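PDB 3U4J: NAD-dependent aldehyde dehydrogenase, which probably oxidises aldehydes with NAD or NADP as the electron acceptor, and binds a calcium ion in the crystal. Local coordinates for residues 83-86 with 87-91; 175-178 with 179-183; 484-488 with 489-493; 113-117 with 118-122; 56-59 with 60-64. All coordinates share one frame; numbering follows the deposited sequence.

Contact 1: residues 83-86 with 87-91; sequences SGAE and RSRLM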
loop_
_atom_site.group_PDB
_atom_site.type_symbol
_atom_site.label_atom_id
_atom_site.label_comp_id
_atom_site.label_asym_id
_atom_site.label_seq_id
_atom_site.Cartn_x
_atom_site.Cartn_y
_atom_site.Cartn_z
ATOM N N SER A 83 -20.946 -8.356 -0.452
ATOM C CA SER A 83 -19.715 -7.877 0.214
ATOM C C SER A 83 -18.556 -8.742 -0.277
ATOM O O SER A 83 -18.781 -9.859 -0.791
ATOM C CB SER A 83 -19.819 -7.998 1.728
ATOM O OG SER A 83 -20.030 -9.350 2.102
ATOM N N GLY A 84 -17.336 -8.241 -0.132
ATOM C CA GLY A 84 -16.149 -9.047 -0.337
ATOM C C GLY A 84 -16.198 -10.315 0.516
ATOM O O GLY A 84 -15.884 -11.410 0.043
ATOM N N ALA A 85 -16.628 -10.182 1.761
ATOM C CA ALA A 85 -16.764 -11.322 2.675
ATOM C C ALA A 85 -17.707 -12.419 2.123
ATOM O O ALA A 85 -17.442 -13.609 2.270
ATOM C CB ALA A 85 -17.278 -10.832 4.054
ATOM N N GLU A 86 -18.827 -12.004 1.528
ATOM C CA GLU A 86 -19.773 -12.948 0.934
ATOM C C GLU A 86 -19.161 -13.702 -0.247
ATOM O O GLU A 86 -19.324 -14.920 -0.394
ATOM C CB GLU A 86 -21.075 -12.222 0.536
ATOM C CG GLU A 86 -21.907 -11.827 1.763
ATOM C CD GLU A 86 -23.147 -10.994 1.417
ATOM O OE1 GLU A 86 -24.235 -11.425 1.799
ATOM O OE2 GLU A 86 -23.036 -9.927 0.775
ATOM N N ARG A 87 -18.433 -12.980 -1.080
ATOM C CA ARG A 87 -17.792 -13.611 -2.233
ATOM C C ARG A 87 -16.711 -14.554 -1.755
ATOM O O ARG A 87 -16.576 -15.639 -2.276
ATOM C CB ARG A 87 -17.215 -12.567 -3.187
ATOM C CG ARG A 87 -18.296 -11.830 -4.032
ATOM C CD ARG A 87 -17.656 -11.005 -5.206
ATOM N NE ARG A 87 -16.954 -9.836 -4.666
ATOM C CZ ARG A 87 -17.520 -8.661 -4.411
ATOM N NH1 ARG A 87 -18.812 -8.474 -4.677
ATOM N NH2 ARG A 87 -16.800 -7.683 -3.864
ATOM N N SER A 88 -15.958 -14.117 -0.741
ATOM C CA SER A 88 -14.866 -14.899 -0.160
ATOM C C SER A 88 -15.352 -16.258 0.374
ATOM O O SER A 88 -14.736 -17.293 0.107
ATOM C CB SER A 88 -14.196 -14.058 0.946
ATOM O OG SER A 88 -13.241 -14.810 1.668
ATOM N N ARG A 89 -16.427 -16.245 1.156
ATOM C CA ARG A 89 -17.000 -17.484 1.702
ATOM C C ARG A 89 -17.348 -18.489 0.596
ATOM O O ARG A 89 -17.078 -19.677 0.734
ATOM C CB ARG A 89 -18.226 -17.198 2.574
ATOM C CG ARG A 89 -17.856 -16.435 3.869
ATOM C CD ARG A 89 -19.050 -16.034 4.780
ATOM N NE ARG A 89 -18.570 -15.034 5.754
ATOM C CZ ARG A 89 -19.037 -13.793 5.907
ATOM N NH1 ARG A 89 -20.071 -13.346 5.185
ATOM N NH2 ARG A 89 -18.465 -12.987 6.813
ATOM N N LEU A 90 -17.939 -18.013 -0.497
ATOM C CA LEU A 90 -18.287 -18.898 -1.596
ATOM C C LEU A 90 -17.039 -19.456 -2.280
ATOM O O LEU A 90 -17.002 -20.626 -2.648
ATOM C CB LEU A 90 -19.204 -18.161 -2.580
ATOM C CG LEU A 90 -20.574 -17.852 -1.916
ATOM C CD1 LEU A 90 -21.377 -16.777 -2.672
ATOM C CD2 LEU A 90 -21.389 -19.161 -1.735
HETATM N N MSE A 91 -16.032 -18.617 -2.455
HETATM C CA MSE A 91 -14.757 -19.051 -3.049
HETATM C C MSE A 91 -14.008 -20.033 -2.158
HETATM O O MSE A 91 -13.330 -20.931 -2.665
HETATM C CB MSE A 91 -13.865 -17.831 -3.328
HETATM C CG MSE A 91 -14.481 -16.890 -4.349
HETATM SE SE MSE A 91 -13.610 -15.156 -4.407
HETATM C CE MSE A 91 -11.828 -15.726 -5.026
#
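The first turns of helix 84-100 start at Ser83, whose carbonyl oxygen receives the N-H of Arg87 (Arg87 N to Ser83 O, 3.2 Å). The next bond along is Ser88 N to Gly84 O at 2.8 Å. Arg87 bends at its third torsion (chi3 -71°), folding its guanidinium back over the helix start, where Ser83 O lies 4.0 Å above the centre of one face. NH1 bonds Trp79 O, while NE, though buried, has no partner. With a leucine in place of Arg87, the Trp79 carbonyl would probably lose its donor and the flat cover over Ser83 O would be gone. Ser83 and Glu86 form a capping box: Glu86 N donates to Ser83 OG at 3.0 Å, and Ser83 N returns a bond of 2.9 Å to Glu86 OE2, which accepts on the lone pair turned away from OE1. A short hydroxyl and a longer carboxylate thus satisfy N-H groups that no earlier turn could serve. Arg89, extended from CG to NE, lays one guanidinium face over the Ala85 methyl, with NH2 3.7 Å from Ala85 CB; the small alanine leaves room for it. NH2 also forms a salt bridge with Asp129 of a neighbouring subunit.

Contact 2: residues 175-178 with 179-183; sequences FIIA and SERVP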
loop_
_atom_site.group_PDB
_atom_site.type_symbol
_atom_site.label_atom_id
_atom_site.label_comp_id
_atom_site.label_asym_id
_atom_site.label_seq_id
_atom_site.Cartn_x
_atom_site.Cartn_y
_atom_site.Cartn_z
ATOM N N PHE A 175 -5.944 -26.578 -15.421
ATOM C CA PHE A 175 -6.580 -26.301 -14.142
ATOM C C PHE A 175 -5.865 -25.147 -13.454
ATOM O O PHE A 175 -6.496 -24.269 -12.830
ATOM C CB PHE A 175 -6.637 -27.556 -13.253
ATOM C CG PHE A 175 -7.751 -27.522 -12.213
ATOM C CD1 PHE A 175 -9.095 -27.540 -12.602
ATOM C CD2 PHE A 175 -7.460 -27.510 -10.853
ATOM C CE1 PHE A 175 -10.120 -27.555 -11.664
ATOM C CE2 PHE A 175 -8.503 -27.500 -9.877
ATOM C CZ PHE A 175 -9.807 -27.531 -10.278
ATOM N N ILE A 176 -4.535 -25.159 -13.558
ATOM C CA ILE A 176 -3.723 -24.116 -12.941
ATOM C C ILE A 176 -4.072 -22.751 -13.470
ATOM O O ILE A 176 -4.297 -21.810 -12.695
ATOM C CB ILE A 176 -2.205 -24.391 -13.113
ATOM C CG1 ILE A 176 -1.778 -25.533 -12.172
ATOM C CG2 ILE A 176 -1.401 -23.118 -12.881
ATOM C CD1 ILE A 176 -1.301 -25.074 -10.799
ATOM N N ILE A 177 -4.122 -22.624 -14.792
ATOM C CA ILE A 177 -4.334 -21.315 -15.389
ATOM C C ILE A 177 -5.742 -20.812 -15.085
ATOM O O ILE A 177 -5.927 -19.626 -14.808
ATOM C CB ILE A 177 -3.908 -21.284 -16.895
ATOM C CG1 ILE A 177 -2.361 -21.457 -16.923
ATOM C CG2 ILE A 177 -4.215 -19.925 -17.538
ATOM C CD1 ILE A 177 -1.798 -21.995 -18.189
ATOM N N ALA A 178 -6.727 -21.706 -15.108
ATOM C CA ALA A 178 -8.084 -21.297 -14.697
ATOM C C ALA A 178 -8.042 -20.739 -13.256
ATOM O O ALA A 178 -8.626 -19.668 -12.961
ATOM C CB ALA A 178 -9.025 -22.466 -14.785
ATOM N N SER A 179 -7.315 -21.457 -12.392
ATOM C CA SER A 179 -7.208 -21.126 -10.987
ATOM C C SER A 179 -6.330 -19.894 -10.698
ATOM O O SER A 179 -6.453 -19.296 -9.628
ATOM C CB SER A 179 -6.720 -22.340 -10.192
ATOM O OG SER A 179 -7.687 -23.373 -10.208
ATOM N N GLU A 180 -5.452 -19.519 -11.635
ATOM C CA GLU A 180 -4.694 -18.245 -11.539
ATOM C C GLU A 180 -5.483 -17.049 -12.086
ATOM O O GLU A 180 -5.046 -15.917 -11.960
ATOM C CB GLU A 180 -3.392 -18.292 -12.351
ATOM C CG GLU A 180 -2.346 -19.295 -11.956
ATOM C CD GLU A 180 -1.153 -19.277 -12.942
ATOM O OE1 GLU A 180 -1.252 -18.663 -14.047
ATOM O OE2 GLU A 180 -0.119 -19.899 -12.614
ATOM N N ARG A 181 -6.606 -17.294 -12.750
ATOM C CA ARG A 181 -7.356 -16.199 -13.421
ATOM C C ARG A 181 -8.754 -16.027 -12.830
ATOM O O ARG A 181 -9.097 -14.946 -12.375
ATOM C CB ARG A 181 -7.508 -16.461 -14.929
ATOM C CG ARG A 181 -6.176 -16.656 -15.685
ATOM C CD ARG A 181 -5.368 -15.355 -15.856
ATOM N NE ARG A 181 -4.193 -15.666 -16.673
ATOM C CZ ARG A 181 -3.095 -16.262 -16.226
ATOM N NH1 ARG A 181 -2.945 -16.537 -14.931
ATOM N NH2 ARG A 181 -2.130 -16.583 -17.080
ATOM N N VAL A 182 -9.561 -17.084 -12.873
ATOM C CA VAL A 182 -10.956 -17.006 -12.427
ATOM C C VAL A 182 -11.111 -16.426 -11.005
ATOM O O VAL A 182 -11.895 -15.506 -10.808
ATOM C CB VAL A 182 -11.710 -18.369 -12.592
ATOM C CG1 VAL A 182 -13.113 -18.343 -11.928
ATOM C CG2 VAL A 182 -11.817 -18.766 -14.089
ATOM N N PRO A 183 -10.355 -16.947 -10.012
ATOM C CA PRO A 183 -10.615 -16.444 -8.636
ATOM C C PRO A 183 -10.295 -14.955 -8.463
ATOM O O PRO A 183 -10.989 -14.267 -7.730
ATOM C CB PRO A 183 -9.668 -17.301 -7.752
ATOM C CG PRO A 183 -9.339 -18.512 -8.555
ATOM C CD PRO A 183 -9.368 -18.045 -10.014
#
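Phe175 O is gripped twice by Ser179, whose N and OG each stand 3.0 Å from it and approach from opposite faces of the carbonyl plane. The serine suits this place on helix 174-187, the crossover helix of a beta-alpha-beta unit between strands 153-168 and 191-195, because its hydroxyl can satisfy a buried carbonyl of its own helix. Set anti to the carbonyl carbon and beside the backbone N (chi1 -66°), OG also lies over one face of the Phe175 ring, toward its rim, and receives a weak bond from Trp131 NE1. A second doubly used acceptor is Ala178 O, with Val182 N at 2.7 Å and Arg181 N at 3.1 Å, the latter above the carbonyl plane. Pro183 has no N-H to continue the pattern, and the helix kinks there; its CD instead rests 3.4 Å from Ala178 O. On another flank, Ile176 CG2 meets Glu180 OE2 at 3.5 Å. Glu180 OE1 pairs with Arg181 NH1 in a buried salt bridge of 2.9 Å, which probably offsets the two charges, while Arg181 NH2 bonds Thr247 OG1. Over one face of that guanidinium, offset toward its rim, sits the methyl carbon CG2 of Ile177, 3.9 Å above the plane.

Contact 3: residues 484-488 with 489-493; sequences GFDEY and SQFKG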
loop_
_atom_site.group_PDB
_atom_site.type_symbol
_atom_site.label_atom_id
_atom_site.label_comp_id
_atom_site.label_asym_id
_atom_site.label_seq_id
_atom_site.Cartn_x
_atom_site.Cartn_y
_atom_site.Cartn_z
ATOM N N GLY A 484 -3.137 -9.320 -9.395
ATOM C CA GLY A 484 -4.196 -9.826 -10.257
ATOM C C GLY A 484 -5.513 -9.118 -9.979
ATOM O O GLY A 484 -6.325 -8.930 -10.894
ATOM N N PHE A 485 -5.745 -8.685 -8.739
ATOM C CA PHE A 485 -7.016 -7.993 -8.474
ATOM C C PHE A 485 -7.091 -6.661 -9.194
ATOM O O PHE A 485 -8.178 -6.250 -9.618
ATOM C CB PHE A 485 -7.297 -7.835 -6.990
ATOM C CG PHE A 485 -7.409 -9.151 -6.268
ATOM C CD1 PHE A 485 -8.535 -9.947 -6.418
ATOM C CD2 PHE A 485 -6.370 -9.598 -5.456
ATOM C CE1 PHE A 485 -8.633 -11.163 -5.760
ATOM C CE2 PHE A 485 -6.461 -10.814 -4.799
ATOM C CZ PHE A 485 -7.592 -11.600 -4.954
ATOM N N ASP A 486 -5.947 -6.001 -9.350
ATOM C CA ASP A 486 -5.885 -4.740 -10.076
ATOM C C ASP A 486 -6.149 -4.977 -11.569
ATOM O O ASP A 486 -6.779 -4.145 -12.224
ATOM C CB ASP A 486 -4.542 -4.029 -9.844
ATOM C CG ASP A 486 -4.362 -3.550 -8.388
ATOM O OD1 ASP A 486 -5.285 -3.718 -7.560
ATOM O OD2 ASP A 486 -3.280 -3.025 -8.071
ATOM N N GLU A 487 -5.690 -6.117 -12.100
ATOM C CA GLU A 487 -5.979 -6.503 -13.491
ATOM C C GLU A 487 -7.470 -6.594 -13.818
ATOM O O GLU A 487 -7.863 -6.322 -14.963
ATOM C CB GLU A 487 -5.355 -7.854 -13.844
ATOM C CG GLU A 487 -3.875 -7.812 -14.076
ATOM C CD GLU A 487 -3.448 -6.818 -15.163
ATOM O OE1 GLU A 487 -3.939 -6.939 -16.302
ATOM O OE2 GLU A 487 -2.614 -5.938 -14.855
ATOM N N TYR A 488 -8.284 -6.992 -12.834
ATOM C CA TYR A 488 -9.743 -7.164 -13.018
ATOM C C TYR A 488 -10.575 -6.126 -12.294
ATOM O O TYR A 488 -11.761 -6.326 -12.084
ATOM C CB TYR A 488 -10.187 -8.592 -12.632
ATOM C CG TYR A 488 -9.329 -9.635 -13.329
ATOM C CD1 TYR A 488 -9.468 -9.879 -14.703
ATOM C CD2 TYR A 488 -8.332 -10.330 -12.635
ATOM C CE1 TYR A 488 -8.651 -10.803 -15.359
ATOM C CE2 TYR A 488 -7.538 -11.260 -13.279
ATOM C CZ TYR A 488 -7.695 -11.489 -14.640
ATOM O OH TYR A 488 -6.890 -12.403 -15.293
ATOM N N SER A 489 -9.942 -5.015 -11.937
ATOM C CA SER A 489 -10.606 -3.889 -11.285
ATOM C C SER A 489 -10.535 -2.653 -12.166
ATOM O O SER A 489 -9.635 -2.539 -13.004
ATOM C CB SER A 489 -9.953 -3.579 -9.912
ATOM O OG SER A 489 -10.279 -4.589 -8.966
ATOM N N GLN A 490 -11.510 -1.756 -12.002
ATOM C CA GLN A 490 -11.408 -0.385 -12.490
ATOM C C GLN A 490 -11.273 0.497 -11.259
ATOM O O GLN A 490 -11.820 0.189 -10.190
ATOM C CB GLN A 490 -12.689 0.029 -13.245
ATOM C CG GLN A 490 -12.894 -0.624 -14.603
ATOM C CD GLN A 490 -12.146 0.060 -15.755
ATOM O OE1 GLN A 490 -12.352 -0.292 -16.929
ATOM N NE2 GLN A 490 -11.269 1.013 -15.437
ATOM N N PHE A 491 -10.557 1.595 -11.393
ATOM C CA PHE A 491 -10.459 2.573 -10.319
ATOM C C PHE A 491 -11.177 3.870 -10.692
ATOM O O PHE A 491 -10.944 4.433 -11.764
ATOM C CB PHE A 491 -8.992 2.815 -9.945
ATOM C CG PHE A 491 -8.314 1.558 -9.430
ATOM C CD1 PHE A 491 -8.498 1.158 -8.111
ATOM C CD2 PHE A 491 -7.567 0.760 -10.284
ATOM C CE1 PHE A 491 -7.898 -0.016 -7.618
ATOM C CE2 PHE A 491 -6.959 -0.427 -9.821
ATOM C CZ PHE A 491 -7.143 -0.817 -8.481
ATOM N N LYS A 492 -12.038 4.321 -9.789
ATOM C CA LYS A 492 -12.848 5.507 -9.993
ATOM C C LYS A 492 -12.357 6.597 -9.057
ATOM O O LYS A 492 -12.441 6.459 -7.829
ATOM C CB LYS A 492 -14.330 5.173 -9.748
ATOM C CG LYS A 492 -15.259 6.379 -9.700
ATOM C CD LYS A 492 -16.685 5.954 -9.332
ATOM C CE LYS A 492 -17.361 5.233 -10.463
ATOM N NZ LYS A 492 -18.578 4.539 -9.967
ATOM N N GLY A 493 -11.816 7.670 -9.644
ATOM C CA GLY A 493 -11.392 8.823 -8.880
ATOM C C GLY A 493 -12.532 9.800 -8.662
ATOM O O GLY A 493 -13.098 10.300 -9.638
#
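The Phe491 ring is met at its edge, in its own plane, by the Asp486 carboxylate: OD1 lies 3.6 Å from CZ, and the two flat groups stand 85° apart. An aromatic edge carries slightly positive hydrogens, so a carboxylate oxygen is a favourable neighbour there. The main partner of OD1, however, is Arg159, in a salt bridge, and the phenylalanine also meets Tyr483 of a neighbouring subunit edge-to-face. On one face of the Tyr488 ring rests CB of the preceding Glu487, 4.0 Å above the plane and toward the rim; the hydroxyl at the far end of this ring bonds Glu479 OE1. At Tyr488, the first residue to leave helical angles, the chain passes from helix 483-487 into strand 489-497, which pairs antiparallel with strand 153-168 in a mixed sheet. Ser489 ties the new strand back to the last turn. Its OG, anti to the carbonyl carbon (chi1 -72°), donates to Phe485 O at 2.8 Å from 38° above the carbonyl plane. Its backbone N reaches Asp486 O at 3.3 Å, also from well above the plane. Serine suits the junction because its one hydroxyl can give to Phe485 O and at the same time accept from Arg159 NH1.

Contact 4: residues 113-117 with 118-122; sequences VGKPI and AQARG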
loop_
_atom_site.group_PDB
_atom_site.type_symbol
_atom_site.label_atom_id
_atom_site.label_comp_id
_atom_site.label_asym_id
_atom_site.label_seq_id
_atom_site.Cartn_x
_atom_site.Cartn_y
_atom_site.Cartn_z
ATOM N N VAL A 113 -4.342 -34.274 -20.520
ATOM C CA VAL A 113 -3.139 -33.520 -20.827
ATOM C C VAL A 113 -1.941 -34.455 -21.115
ATOM O O VAL A 113 -1.050 -34.058 -21.826
ATOM C CB VAL A 113 -2.761 -32.504 -19.682
ATOM C CG1 VAL A 113 -1.438 -31.783 -19.976
ATOM C CG2 VAL A 113 -3.883 -31.504 -19.432
ATOM N N GLY A 114 -1.925 -35.668 -20.568
ATOM C CA GLY A 114 -0.716 -36.511 -20.605
ATOM C C GLY A 114 0.265 -36.170 -19.493
ATOM O O GLY A 114 1.434 -36.513 -19.555
ATOM N N LYS A 115 -0.236 -35.489 -18.471
ATOM C CA LYS A 115 0.538 -35.035 -17.330
ATOM C C LYS A 115 0.703 -36.206 -16.375
ATOM O O LYS A 115 -0.270 -36.913 -16.090
ATOM C CB LYS A 115 -0.284 -33.938 -16.637
ATOM C CG LYS A 115 0.416 -32.992 -15.713
ATOM C CD LYS A 115 -0.627 -31.999 -15.141
ATOM C CE LYS A 115 -0.994 -30.904 -16.145
ATOM N NZ LYS A 115 0.114 -29.924 -16.331
ATOM N N PRO A 116 1.933 -36.435 -15.880
ATOM C CA PRO A 116 2.137 -37.480 -14.875
ATOM C C PRO A 116 1.174 -37.299 -13.690
ATOM O O PRO A 116 1.008 -36.181 -13.206
ATOM C CB PRO A 116 3.574 -37.239 -14.422
ATOM C CG PRO A 116 4.234 -36.613 -15.598
ATOM C CD PRO A 116 3.176 -35.722 -16.200
ATOM N N ILE A 117 0.569 -38.397 -13.237
ATOM C CA ILE A 117 -0.480 -38.347 -12.205
ATOM C C ILE A 117 -0.019 -37.741 -10.858
ATOM O O ILE A 117 -0.767 -37.009 -10.195
ATOM C CB ILE A 117 -1.186 -39.706 -12.000
ATOM C CG1 ILE A 117 -2.391 -39.519 -11.055
ATOM C CG2 ILE A 117 -0.210 -40.789 -11.486
ATOM C CD1 ILE A 117 -3.630 -38.998 -11.750
ATOM N N ALA A 118 1.224 -38.009 -10.489
ATOM C CA ALA A 118 1.768 -37.430 -9.266
ATOM C C ALA A 118 1.907 -35.917 -9.421
ATOM O O ALA A 118 1.629 -35.184 -8.480
ATOM C CB ALA A 118 3.127 -38.089 -8.896
ATOM N N GLN A 119 2.340 -35.450 -10.594
ATOM C CA GLN A 119 2.391 -34.013 -10.858
ATOM C C GLN A 119 0.971 -33.419 -10.882
ATOM O O GLN A 119 0.717 -32.368 -10.281
ATOM C CB GLN A 119 3.100 -33.709 -12.172
ATOM C CG GLN A 119 3.073 -32.238 -12.590
ATOM C CD GLN A 119 3.512 -32.049 -14.028
ATOM O OE1 GLN A 119 4.217 -32.900 -14.582
ATOM N NE2 GLN A 119 3.112 -30.943 -14.639
ATOM N N ALA A 120 0.059 -34.084 -11.590
ATOM C CA ALA A 120 -1.328 -33.610 -11.663
ATOM C C ALA A 120 -1.900 -33.472 -10.259
ATOM O O ALA A 120 -2.498 -32.465 -9.953
ATOM C CB ALA A 120 -2.184 -34.522 -12.508
ATOM N N ARG A 121 -1.677 -34.464 -9.407
ATOM C CA ARG A 121 -2.223 -34.443 -8.050
ATOM C C ARG A 121 -1.697 -33.225 -7.283
ATOM O O ARG A 121 -2.478 -32.529 -6.632
ATOM C CB ARG A 121 -1.888 -35.750 -7.317
ATOM C CG ARG A 121 -2.407 -35.862 -5.890
ATOM C CD ARG A 121 -1.908 -37.171 -5.204
ATOM N NE ARG A 121 -2.442 -38.343 -5.905
ATOM C CZ ARG A 121 -1.741 -39.171 -6.671
ATOM N NH1 ARG A 121 -0.429 -39.027 -6.829
ATOM N NH2 ARG A 121 -2.360 -40.178 -7.258
ATOM N N GLY A 122 -0.388 -32.969 -7.381
ATOM C CA GLY A 122 0.226 -31.771 -6.752
ATOM C C GLY A 122 -0.341 -30.465 -7.306
ATOM O O GLY A 122 -0.561 -29.498 -6.555
#
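Van der Waals contact carries the meeting of Lys115 and Pro116 with Gln119. The lysine chain crosses the glutamine at about a right angle, its CG 3.6 Å from Gln119 NE2, while the amide oxygen OE1 lies 3.4 Å from Pro116 CD. Gln119 reaches both because its chain runs extended from a CG anti to the backbone N (chi1 174°), carrying the amide back over the helix start. Farther along, Lys115 CD packs against Ala120 CA at 3.9 Å; the small alanine lets the methylene lie close to the backbone.

The hydrogen bonds between the segments are those of the helix itself: Ala120 N to Pro116 O and Arg121 N to Ile117 O, both 2.8 Å. Proline is tolerated at the N-cap because the helix uses that residue's carbonyl and not its N-H.

The polar ends find partners beyond the two segments. Lys115 NZ, brought round by bends at its last two torsions, joins Glu123 and Asn172 O, and Gln119 NE2 bonds the other oxygen of Glu123. With Gln119 cut back to an alanine, Glu123 would probably be short of one donor and Lys115 CG would lose the amide that packs on it. Arg121 lays one guanidinium face over Ile117 O, 3.9 Å from the plane, and forms salt bridges with Glu103 and Glu339.

The segments make the turn from helix 102-113 into helix 117-138. Gly114 takes a positive phi that suits glycine, and Ile117 folds back on Ala106 and Ser110 of the first helix.

Contact 5: residues 56-59 with 60-64; sequences PEAS and ADDVR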
loop_
_atom_site.group_PDB
_atom_site.type_symbol
_atom_site.label_atom_id
_atom_site.label_comp_id
_atom_site.label_asym_id
_atom_site.label_seq_id
_atom_site.Cartn_x
_atom_site.Cartn_y
_atom_site.Cartn_z
ATOM N N PRO A 56 -18.892 -30.208 -25.898
ATOM C CA PRO A 56 -19.515 -29.604 -27.057
ATOM C C PRO A 56 -18.535 -28.848 -27.932
ATOM O O PRO A 56 -17.466 -28.377 -27.459
ATOM C CB PRO A 56 -20.530 -28.626 -26.450
ATOM C CG PRO A 56 -20.883 -29.234 -25.138
ATOM C CD PRO A 56 -19.539 -29.766 -24.648
ATOM N N GLU A 57 -18.897 -28.757 -29.209
ATOM C CA GLU A 57 -18.201 -27.891 -30.126
ATOM C C GLU A 57 -19.079 -26.663 -30.232
ATOM O O GLU A 57 -20.082 -26.691 -30.952
ATOM C CB GLU A 57 -18.050 -28.575 -31.493
ATOM C CG GLU A 57 -17.446 -27.656 -32.552
ATOM C CD GLU A 57 -17.412 -28.275 -33.971
ATOM O OE1 GLU A 57 -17.825 -29.451 -34.176
ATOM O OE2 GLU A 57 -16.974 -27.543 -34.882
ATOM N N ALA A 58 -18.729 -25.590 -29.516
ATOM C CA ALA A 58 -19.613 -24.424 -29.475
ATOM C C ALA A 58 -19.621 -23.679 -30.808
ATOM O O ALA A 58 -18.591 -23.561 -31.470
ATOM C CB ALA A 58 -19.233 -23.457 -28.332
ATOM N N SER A 59 -20.804 -23.189 -31.166
ATOM C CA SER A 59 -20.981 -22.249 -32.258
ATOM C C SER A 59 -20.773 -20.836 -31.697
ATOM O O SER A 59 -20.818 -20.634 -30.469
ATOM C CB SER A 59 -22.427 -22.368 -32.783
ATOM O OG SER A 59 -23.288 -21.664 -31.896
ATOM N N ALA A 60 -20.586 -19.862 -32.588
ATOM C CA ALA A 60 -20.517 -18.446 -32.186
ATOM C C ALA A 60 -21.723 -18.045 -31.346
ATOM O O ALA A 60 -21.590 -17.322 -30.354
ATOM C CB ALA A 60 -20.380 -17.507 -33.435
ATOM N N ASP A 61 -22.906 -18.525 -31.725
ATOM C CA ASP A 61 -24.107 -18.211 -30.952
ATOM C C ASP A 61 -24.129 -18.838 -29.552
ATOM O O ASP A 61 -24.664 -18.237 -28.625
ATOM C CB ASP A 61 -25.367 -18.626 -31.718
ATOM C CG ASP A 61 -25.671 -17.680 -32.889
ATOM O OD1 ASP A 61 -25.582 -16.447 -32.699
ATOM O OD2 ASP A 61 -26.002 -18.169 -33.991
ATOM N N ASP A 62 -23.607 -20.051 -29.413
ATOM C CA ASP A 62 -23.487 -20.683 -28.087
ATOM C C ASP A 62 -22.634 -19.785 -27.164
ATOM O O ASP A 62 -22.998 -19.563 -26.012
ATOM C CB ASP A 62 -22.842 -22.088 -28.183
ATOM C CG ASP A 62 -23.726 -23.120 -28.937
ATOM O OD1 ASP A 62 -23.150 -23.988 -29.652
ATOM O OD2 ASP A 62 -24.973 -23.091 -28.819
ATOM N N VAL A 63 -21.536 -19.246 -27.699
ATOM C CA VAL A 63 -20.625 -18.398 -26.927
ATOM C C VAL A 63 -21.271 -17.079 -26.540
ATOM O O VAL A 63 -21.128 -16.640 -25.401
ATOM C CB VAL A 63 -19.243 -18.213 -27.622
ATOM C CG1 VAL A 63 -18.327 -17.299 -26.776
ATOM C CG2 VAL A 63 -18.577 -19.560 -27.809
ATOM N N ARG A 64 -22.033 -16.472 -27.455
ATOM C CA ARG A 64 -22.738 -15.229 -27.136
ATOM C C ARG A 64 -23.766 -15.416 -26.032
ATOM O O ARG A 64 -23.943 -14.518 -25.207
ATOM C CB ARG A 64 -23.389 -14.611 -28.387
ATOM C CG ARG A 64 -22.376 -14.040 -29.402
ATOM C CD ARG A 64 -23.092 -13.421 -30.644
ATOM N NE ARG A 64 -22.226 -13.536 -31.816
ATOM C CZ ARG A 64 -22.469 -14.316 -32.859
ATOM N NH1 ARG A 64 -23.577 -15.036 -32.930
ATOM N NH2 ARG A 64 -21.604 -14.354 -33.855
#
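A capping box opens helix 60-75, with Ser59 at the N-cap and Asp62 three residues on. Asp62 N donates to Ser59 OG at 3.0 Å, and Ser59 N returns an almost straight bond to Asp62 OD1 (2.9 Å, 178°), meeting the carboxylate on its anti side and 32° out of its plane. Ser59 OG faces Asp62 N because it stands between the backbone N and the carbonyl carbon (chi1 79°). Serine is short enough to cap the turn, and aspartate just long enough to reach back; its negative charge also probably gains from the helix start, where the dipole is positive. The other oxygen, OD2, takes the N-H of Ala35. The first full helical bond follows, Val63 N to Ser59 O at 3.2 Å, in the carbonyl plane. Just outside the box the Ala58 methyl meets Val63 CG2 at 4.0 Å, an apolar pair spanning the cap in the manner of a hydrophobic staple. A short loop carries the chain from strand 51-56 into the helix, with Ala58 and Asp62 against Met25 of strand 25-27, and Val63 packed on Ala231 and Val234 of helix 231-237.

Along the chain the order is contact 5, contact 1, contact 4, contact 2, contact 3. Contacts 1, 4 and 5 mark helix starts, contact 2 lies within a crossover helix, and contact 3 passes from helix to strand. Contact 2 is the most central, about 8 Å from the centre of the chain; its centre is about 17 Å from those of contacts 1 and 4. It touches contact 1, where Met91 CE comes within 3.2 Å of Pro183 O, and contact 3, where Arg181 CD lies 3.4 Å from Tyr488 OH. Contacts 3 and 4 lie on opposite sides of the chain's centre. Contacts 1 and 3 also meet neighbouring subunits, so helix 84-100 and strand 489-497 both take part in the tetramer's interfaces.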